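Local coordinates for epidermin leader peptide processing serine protease EpiP (Staphylococcus aureus subsp. aureus, PDB 3QFH), which probably acts as a subtilisin-like serine endopeptidase that cleaves the leader peptide from the precursor of the lantibiotic epidermin, at residues T131-N136 / H177-S182; I273-A278 / K388-L393; I338-G343 / G431-Y436. All coordinates share one frame; numbering follows the deposited sequence.

All three contacts are buried, though at different depths: contact 2 has its centre about 8 Å from that of the chain, contact 1 about 13 Å and contact 3 about 16 Å. Contact 1 joins the loop after strand 126-130 to helix 177-186 by two hydrogen bonds to threonine hydroxyls, at the presumed active site. Contact 2 is apolar packing of helix 382-400 on an inner strand of the parallel sheet; contact 3 adds a backbone bridge to an outermost strand of that sheet, 338-341. Contacts 2 and 3 meet directly: Leu433 packs against helix residues 388-393, and Lys388 NZ lies 3.0 Å from Pro341 O, a probable hydrogen bond.

Contact 1 of 3, residues T131-N136 / H177-S182; sequences TGVMKN and HGTMVS
Of the His177 side chain only CB reaches Thr131, 3.8 Å from Thr131 CG2, and the two side chains cross at about a right angle. With CG anti to its backbone N (chi1 -170°), His177 carries its imidazole away from the 131-136 loop; there ND1 hydrogen-bonds to Asp130 and NE2 to Ser383. At Gly178 the contact becomes polar. Its N-H points almost straight at Thr131 OG1 (2.8 Å, 161° at the hydrogen), while Gly178 CA donates a CA-H...O contact to Gly132 O at 3.1 Å, a close approach possible because glycine has no CB to collide with that oxygen. One residue on, Thr179 OG1 receives the N-H of Met134 at 3.0 Å through a more bent bond (141°), and Met134 CB rests 3.7 Å from the same oxygen. Asp173 links the two hydroxyls, one carboxylate oxygen bonding to Thr131 and the other to Thr179, so it serves as a second-shell brace across the contact. A turn later, Ser182 OG lies 3.7 Å from Val133 CG2; this hydroxyl is satisfied within the helix by donating to Gly178 O, 2.8 Å away. The sequences Asp-Thr-Gly and His-Gly-Thr, docked in this way beside Ser383, are consistent with the subtilase catalytic site, in which Asp130, His177 and Ser383 would form the Ser-His-Asp triad.

Contact 2 of 3, residues I273-A278 / K388-L393; sequences IVVAAA and KVSGAL
Val275 sets CG1 anti to its backbone N (chi1 -175°) and CG2 anti to its carbonyl carbon, spreading its two methyls toward helix residues 388-393. Ser390, its OG anti to the carbonyl carbon (chi1 -65°), sets that oxygen over the CB-H side of Val275: OG stands 3.4 Å from Val275 CB and 3.7 Å from each of Val275 CG1 and CG2. These are van der Waals contacts. The polar need of the buried OG is met by a hydrogen bond to Asn232 on the adjoining strand 230-233. Strand 273-277 is an inner member of the parallel sheet of the subtilisin-like alpha/beta fold, and the helix packed on its face is 382-400, whose Thr386 also touches Val275. Their short axes approach to 8.9 Å and run nearly antiparallel, at 161°, as expected for a helix laid back along a sheet. One residue before the serine, Val389 CG1 meets Val275 CG1 methyl to methyl at 4.1 Å. Leu393, one turn further along, divides its branches: CD1 sits 3.7 Å from Val275 CG2 and 4.1 Å from Ile273 CG2, whereas CD2 touches Ile273 CD1, also at 4.1 Å. Leu413 of helix 406-416 packs against both Val389 and Leu393, and Ile410 of that helix touches Ile273.

Contact 3 of 3, residues I338-G343 / G431-Y436; sequences IAAPGG and GELDVY
Ala339 and Glu432 form a single bridge between strand 338-341 and the extended chain leading into helix 435-439. The hydrogen-bond pattern identifies it as parallel: Ala339 N donates to Gly431 O at 3.1 Å, and Leu433 N donates to Ala339 O at 2.8 Å, so both bonds of Ala339 go to the residues flanking Glu432. Each is fairly straight at its hydrogen (160°), but they differ at the acceptor. The donor reaching Gly431 O stands above the carbonyl plane, whereas the one reaching Ala339 O comes nearly along the C=O axis (174°). Ala339 O also receives a CA-H...O contact from Glu432 CA at 3.2 Å.

The Glu432 side chain shows how the bridge is continued beyond the backbone. CB lies 4.1 Å from Ala339 O, and CG, anti to the backbone N (chi1 -168°), comes closer to the same oxygen, 3.8 Å away. From there the extended chain carries the carboxylate along the strand, crossing the Pro341 ring at about a right angle, and OE2 ends 3.9 Å from Pro341 CG. The two tip oxygens are both satisfied although buried: OE2 bonds to Thr319 of the next strand, OE1 to Ser323.

Leu433 points its CB toward the strand, with CD2 4.0 Å from Ala340 CB. Strand 338-341 is the outermost strand at its end of the parallel, Rossmann-like sheet, hydrogen-bonded inward to strand 314-319. Ala340 and Leu433 both pack against helix 382-400, on Ala385 and Ala392 respectively, while Ile108 of helix 103-108 touches Leu433 and Pro341. Asp434 caps the N-terminus of helix 435-439 through Lys437 N. The bridge thus sits at the edge of the sheet, with helices 103-108 and 382-400 packed on its side chains and helix 435-439 starting just after it.

Contact 1 of 3, residues T131-N136 / H177-S182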
loop_
_atom_site.group_PDB
_atom_site.type_symbol
_atom_site.label_atom_id
_atom_site.label_comp_id
_atom_site.label_asym_id
_atom_site.label_seq_id
_atom_site.Cartn_x
_atom_site.Cartn_y
_atom_site.Cartn_z
ATOM N N THR A 131 -1.011 9.115 -1.000
ATOM C CA THR A 131 -0.713 10.510 -1.315
ATOM C C THR A 131 -1.451 11.550 -0.459
ATOM O O THR A 131 -1.139 12.729 -0.524
ATOM C CB THR A 131 -0.936 10.811 -2.836
ATOM O OG1 THR A 131 -2.315 10.740 -3.163
ATOM C CG2 THR A 131 -0.174 9.811 -3.729
ATOM N N GLY A 132 -2.388 11.111 0.372
ATOM C CA GLY A 132 -3.201 12.019 1.171
ATOM C C GLY A 132 -4.638 11.735 0.791
ATOM O O GLY A 132 -4.900 10.800 0.016
ATOM N N VAL A 133 -5.578 12.506 1.332
ATOM C CA VAL A 133 -6.987 12.305 1.010
ATOM C C VAL A 133 -7.743 13.630 1.050
ATOM O O VAL A 133 -7.369 14.566 1.780
ATOM C CB VAL A 133 -7.672 11.334 2.020
ATOM C CG1 VAL A 133 -7.721 11.970 3.438
ATOM C CG2 VAL A 133 -9.085 10.970 1.573
ATOM N N MET A 134 -8.788 13.719 0.236
ATOM C CA MET A 134 -9.671 14.866 0.282
ATOM C C MET A 134 -10.608 14.557 1.470
ATOM O O MET A 134 -11.624 13.910 1.303
ATOM C CB MET A 134 -10.460 14.983 -1.014
ATOM C CG MET A 134 -11.382 16.171 -0.995
ATOM S SD MET A 134 -12.413 16.281 -2.423
ATOM C CE MET A 134 -13.538 17.625 -1.866
ATOM N N LYS A 135 -10.239 14.991 2.669
ATOM C CA LYS A 135 -11.016 14.656 3.865
ATOM C C LYS A 135 -12.459 15.192 3.827
ATOM O O LYS A 135 -13.312 14.674 4.503
ATOM C CB LYS A 135 -10.311 15.143 5.125
ATOM C CG LYS A 135 -10.308 16.642 5.316
ATOM C CD LYS A 135 -9.470 17.001 6.507
ATOM C CE LYS A 135 -9.660 18.443 6.908
ATOM N NZ LYS A 135 -8.999 18.677 8.216
ATOM N N ASN A 136 -12.720 16.212 3.019
ATOM C CA ASN A 136 -14.059 16.783 2.919
ATOM C C ASN A 136 -14.892 16.249 1.746
ATOM O O ASN A 136 -15.942 16.780 1.460
ATOM C CB ASN A 136 -13.976 18.326 2.906
ATOM C CG ASN A 136 -13.464 18.891 4.235
ATOM O OD1 ASN A 136 -13.692 18.305 5.300
ATOM N ND2 ASN A 136 -12.774 20.023 4.177
ATOM N N HIS A 177 -4.299 10.221 -5.938
ATOM C CA HIS A 177 -4.304 8.782 -5.805
ATOM C C HIS A 177 -4.890 8.297 -4.473
ATOM O O HIS A 177 -5.695 7.368 -4.451
ATOM C CB HIS A 177 -2.874 8.255 -5.951
ATOM C CG HIS A 177 -2.796 6.770 -6.074
ATOM N ND1 HIS A 177 -2.482 5.950 -5.012
ATOM C CD2 HIS A 177 -3.007 5.953 -7.135
ATOM C CE1 HIS A 177 -2.493 4.692 -5.417
ATOM N NE2 HIS A 177 -2.811 4.669 -6.701
ATOM N N GLY A 178 -4.472 8.909 -3.370
ATOM C CA GLY A 178 -4.944 8.501 -2.036
ATOM C C GLY A 178 -6.450 8.616 -1.908
ATOM O O GLY A 178 -7.096 7.777 -1.281
ATOM N N THR A 179 -7.021 9.644 -2.528
ATOM C CA THR A 179 -8.468 9.818 -2.497
ATOM C C THR A 179 -9.189 8.669 -3.206
ATOM O O THR A 179 -10.246 8.224 -2.764
ATOM C CB THR A 179 -8.873 11.179 -3.077
ATOM O OG1 THR A 179 -8.275 12.212 -2.266
ATOM C CG2 THR A 179 -10.384 11.324 -3.072
ATOM N N MET A 180 -8.604 8.179 -4.297
ATOM C CA MET A 180 -9.201 7.086 -5.066
ATOM C C MET A 180 -9.165 5.789 -4.267
ATOM O O MET A 180 -10.113 5.008 -4.272
ATOM C CB MET A 180 -8.443 6.895 -6.378
ATOM C CG MET A 180 -8.418 8.120 -7.280
ATOM S SD MET A 180 -7.480 7.801 -8.767
ATOM C CE MET A 180 -7.123 9.444 -9.395
ATOM N N VAL A 181 -8.048 5.576 -3.578
ATOM C CA VAL A 181 -7.862 4.405 -2.770
ATOM C C VAL A 181 -8.823 4.422 -1.589
ATOM O O VAL A 181 -9.442 3.418 -1.284
ATOM C CB VAL A 181 -6.374 4.271 -2.289
ATOM C CG1 VAL A 181 -6.252 3.222 -1.196
ATOM C CG2 VAL A 181 -5.443 3.929 -3.483
ATOM N N SER A 182 -8.942 5.561 -0.927
ATOM C CA SER A 182 -9.812 5.683 0.244
ATOM C C SER A 182 -11.258 5.382 -0.065
ATOM O O SER A 182 -11.994 4.863 0.790
ATOM C CB SER A 182 -9.701 7.082 0.822
ATOM O OG SER A 182 -8.361 7.338 1.172
#

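Contact 2 of 3, residues I273-A278 / K388-L393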
loop_
_atom_site.group_PDB
_atom_site.type_symbol
_atom_site.label_atom_id
_atom_site.label_comp_id
_atom_site.label_asym_id
_atom_site.label_seq_id
_atom_site.Cartn_x
_atom_site.Cartn_y
_atom_site.Cartn_z
ATOM N N ILE A 273 -2.059 -6.133 10.258
ATOM C CA ILE A 273 -1.856 -6.865 9.018
ATOM C C ILE A 273 -1.484 -5.831 7.962
ATOM O O ILE A 273 -2.128 -4.770 7.877
ATOM C CB ILE A 273 -3.196 -7.537 8.535
ATOM C CG1 ILE A 273 -3.844 -8.361 9.648
ATOM C CG2 ILE A 273 -2.964 -8.376 7.282
ATOM C CD1 ILE A 273 -5.244 -8.871 9.289
ATOM N N VAL A 274 -0.483 -6.150 7.141
ATOM C CA VAL A 274 -0.049 -5.296 6.050
ATOM C C VAL A 274 -0.506 -5.914 4.721
ATOM O O VAL A 274 -0.191 -7.080 4.411
ATOM C CB VAL A 274 1.490 -5.124 6.051
ATOM C CG1 VAL A 274 1.963 -4.352 4.786
ATOM C CG2 VAL A 274 1.967 -4.411 7.319
ATOM N N VAL A 275 -1.265 -5.138 3.955
ATOM C CA VAL A 275 -1.775 -5.542 2.648
ATOM C C VAL A 275 -1.088 -4.677 1.587
ATOM O O VAL A 275 -1.166 -3.447 1.623
ATOM C CB VAL A 275 -3.290 -5.335 2.567
ATOM C CG1 VAL A 275 -3.849 -5.871 1.215
ATOM C CG2 VAL A 275 -3.967 -6.001 3.775
ATOM N N ALA A 276 -0.465 -5.322 0.622
ATOM C CA ALA A 276 0.310 -4.633 -0.359
ATOM C C ALA A 276 -0.157 -4.952 -1.772
ATOM O O ALA A 276 -0.537 -6.077 -2.077
ATOM C CB ALA A 276 1.781 -5.043 -0.201
ATOM N N ALA A 277 -0.084 -3.955 -2.628
ATOM C CA ALA A 277 -0.449 -4.118 -4.025
ATOM C C ALA A 277 0.664 -4.792 -4.796
ATOM O O ALA A 277 1.835 -4.467 -4.622
ATOM C CB ALA A 277 -0.729 -2.758 -4.667
ATOM N N ALA A 278 0.284 -5.717 -5.663
ATOM C CA ALA A 278 1.228 -6.303 -6.575
ATOM C C ALA A 278 1.577 -5.164 -7.538
ATOM O O ALA A 278 0.860 -4.163 -7.604
ATOM C CB ALA A 278 0.606 -7.457 -7.320
ATOM N N LYS A 388 -9.787 -3.118 -1.491
ATOM C CA LYS A 388 -10.940 -4.019 -1.360
ATOM C C LYS A 388 -10.637 -5.155 -0.374
ATOM O O LYS A 388 -11.484 -5.530 0.467
ATOM C CB LYS A 388 -11.348 -4.581 -2.733
ATOM C CG LYS A 388 -11.903 -3.542 -3.710
ATOM C CD LYS A 388 -12.412 -4.223 -4.985
ATOM C CE LYS A 388 -13.033 -3.226 -5.958
ATOM N NZ LYS A 388 -12.028 -2.262 -6.438
ATOM N N VAL A 389 -9.413 -5.678 -0.467
ATOM C CA VAL A 389 -8.935 -6.716 0.420
ATOM C C VAL A 389 -8.712 -6.141 1.812
ATOM O O VAL A 389 -9.068 -6.788 2.808
ATOM C CB VAL A 389 -7.656 -7.388 -0.109
ATOM C CG1 VAL A 389 -7.063 -8.356 0.924
ATOM C CG2 VAL A 389 -7.938 -8.101 -1.448
ATOM N N SER A 390 -8.131 -4.941 1.907
ATOM C CA SER A 390 -7.929 -4.324 3.234
ATOM C C SER A 390 -9.280 -4.133 3.927
ATOM O O SER A 390 -9.447 -4.440 5.122
ATOM C CB SER A 390 -7.219 -2.967 3.150
ATOM O OG SER A 390 -5.888 -3.089 2.671
ATOM N N GLY A 391 -10.235 -3.577 3.201
ATOM C CA GLY A 391 -11.580 -3.389 3.746
ATOM C C GLY A 391 -12.213 -4.685 4.218
ATOM O O GLY A 391 -12.823 -4.732 5.290
ATOM N N ALA A 392 -12.059 -5.744 3.417
ATOM C CA ALA A 392 -12.596 -7.058 3.742
ATOM C C ALA A 392 -12.011 -7.593 5.052
ATOM O O ALA A 392 -12.752 -8.125 5.918
ATOM C CB ALA A 392 -12.342 -8.056 2.566
ATOM N N LEU A 393 -10.692 -7.443 5.227
ATOM C CA LEU A 393 -10.049 -7.883 6.478
ATOM C C LEU A 393 -10.571 -7.127 7.686
ATOM O O LEU A 393 -10.691 -7.702 8.789
ATOM C CB LEU A 393 -8.539 -7.743 6.385
ATOM C CG LEU A 393 -7.834 -8.784 5.516
ATOM C CD1 LEU A 393 -6.452 -8.311 5.134
ATOM C CD2 LEU A 393 -7.769 -10.125 6.263
#

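Contact 3 of 3, residues I338-G343 / G431-Y436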
loop_
_atom_site.group_PDB
_atom_site.type_symbol
_atom_site.label_atom_id
_atom_site.label_comp_id
_atom_site.label_asym_id
_atom_site.label_seq_id
_atom_site.Cartn_x
_atom_site.Cartn_y
_atom_site.Cartn_z
ATOM N N ILE A 338 -3.951 -13.338 -3.185
ATOM C CA ILE A 338 -5.342 -13.117 -3.466
ATOM C C ILE A 338 -5.478 -12.086 -4.593
ATOM O O ILE A 338 -4.554 -11.358 -4.899
ATOM C CB ILE A 338 -6.030 -12.581 -2.178
ATOM C CG1 ILE A 338 -7.550 -12.550 -2.303
ATOM C CG2 ILE A 338 -5.493 -11.210 -1.831
ATOM C CD1 ILE A 338 -8.266 -12.380 -0.957
ATOM N N ALA A 339 -6.651 -12.024 -5.196
ATOM C CA ALA A 339 -6.919 -11.049 -6.225
ATOM C C ALA A 339 -8.252 -10.340 -5.963
ATOM O O ALA A 339 -9.177 -10.915 -5.404
ATOM C CB ALA A 339 -6.939 -11.731 -7.583
ATOM N N ALA A 340 -8.339 -9.074 -6.347
ATOM C CA ALA A 340 -9.594 -8.327 -6.248
ATOM C C ALA A 340 -9.693 -7.509 -7.549
ATOM O O ALA A 340 -8.677 -7.307 -8.220
ATOM C CB ALA A 340 -9.604 -7.432 -5.020
ATOM N N PRO A 341 -10.906 -7.066 -7.925
ATOM C CA PRO A 341 -11.086 -6.272 -9.168
ATOM C C PRO A 341 -10.322 -4.950 -9.185
ATOM O O PRO A 341 -10.465 -4.105 -8.273
ATOM C CB PRO A 341 -12.588 -5.997 -9.182
ATOM C CG PRO A 341 -13.184 -7.123 -8.374
ATOM C CD PRO A 341 -12.198 -7.356 -7.279
ATOM N N GLY A 342 -9.474 -4.791 -10.195
ATOM C CA GLY A 342 -8.714 -3.578 -10.348
ATOM C C GLY A 342 -8.840 -2.977 -11.740
ATOM O O GLY A 342 -8.317 -1.913 -11.985
ATOM N N GLY A 343 -9.497 -3.689 -12.653
ATOM C CA GLY A 343 -9.761 -3.186 -13.973
ATOM C C GLY A 343 -8.906 -3.715 -15.091
ATOM O O GLY A 343 -8.161 -4.659 -14.932
ATOM N N GLY A 431 -7.621 -16.955 -4.825
ATOM C CA GLY A 431 -8.757 -16.661 -5.691
ATOM C C GLY A 431 -9.198 -15.226 -5.601
ATOM O O GLY A 431 -8.588 -14.426 -4.897
ATOM N N GLU A 432 -10.279 -14.904 -6.312
ATOM C CA GLU A 432 -10.825 -13.558 -6.294
ATOM C C GLU A 432 -11.610 -13.355 -4.996
ATOM O O GLU A 432 -12.348 -14.228 -4.554
ATOM C CB GLU A 432 -11.729 -13.315 -7.510
ATOM C CG GLU A 432 -12.099 -11.847 -7.721
ATOM C CD GLU A 432 -12.991 -11.624 -8.932
ATOM O OE1 GLU A 432 -14.033 -12.315 -9.041
ATOM O OE2 GLU A 432 -12.661 -10.734 -9.760
ATOM N N LEU A 433 -11.418 -12.195 -4.396
ATOM C CA LEU A 433 -12.113 -11.777 -3.175
ATOM C C LEU A 433 -13.647 -11.940 -3.286
ATOM O O LEU A 433 -14.230 -11.562 -4.300
ATOM C CB LEU A 433 -11.778 -10.295 -2.950
ATOM C CG LEU A 433 -12.388 -9.559 -1.751
ATOM C CD1 LEU A 433 -12.006 -10.211 -0.427
ATOM C CD2 LEU A 433 -11.959 -8.086 -1.792
ATOM N N ASP A 434 -14.284 -12.508 -2.254
ATOM C CA ASP A 434 -15.759 -12.642 -2.203
ATOM C C ASP A 434 -16.199 -12.293 -0.764
ATOM O O ASP A 434 -16.129 -13.115 0.159
ATOM C CB ASP A 434 -16.229 -14.043 -2.609
ATOM C CG ASP A 434 -17.774 -14.157 -2.726
ATOM O OD1 ASP A 434 -18.235 -15.124 -3.400
ATOM O OD2 ASP A 434 -18.529 -13.308 -2.173
ATOM N N VAL A 435 -16.613 -11.045 -0.602
ATOM C CA VAL A 435 -16.973 -10.497 0.696
ATOM C C VAL A 435 -18.247 -11.119 1.223
ATOM O O VAL A 435 -18.396 -11.324 2.437
ATOM C CB VAL A 435 -17.061 -8.945 0.617
ATOM C CG1 VAL A 435 -17.567 -8.336 1.920
ATOM C CG2 VAL A 435 -15.692 -8.375 0.225
ATOM N N TYR A 436 -19.161 -11.470 0.326
ATOM C CA TYR A 436 -20.398 -12.110 0.773
ATOM C C TYR A 436 -20.072 -13.429 1.477
ATOM O O TYR A 436 -20.591 -13.708 2.579
ATOM C CB TYR A 436 -21.351 -12.322 -0.383
ATOM C CG TYR A 436 -22.629 -12.997 0.001
ATOM C CD1 TYR A 436 -23.698 -12.261 0.500
ATOM C CD2 TYR A 436 -22.790 -14.365 -0.172
ATOM C CE1 TYR A 436 -24.890 -12.871 0.848
ATOM C CE2 TYR A 436 -23.979 -14.995 0.179
ATOM C CZ TYR A 436 -25.025 -14.239 0.683
ATOM O OH TYR A 436 -26.200 -14.848 1.018
#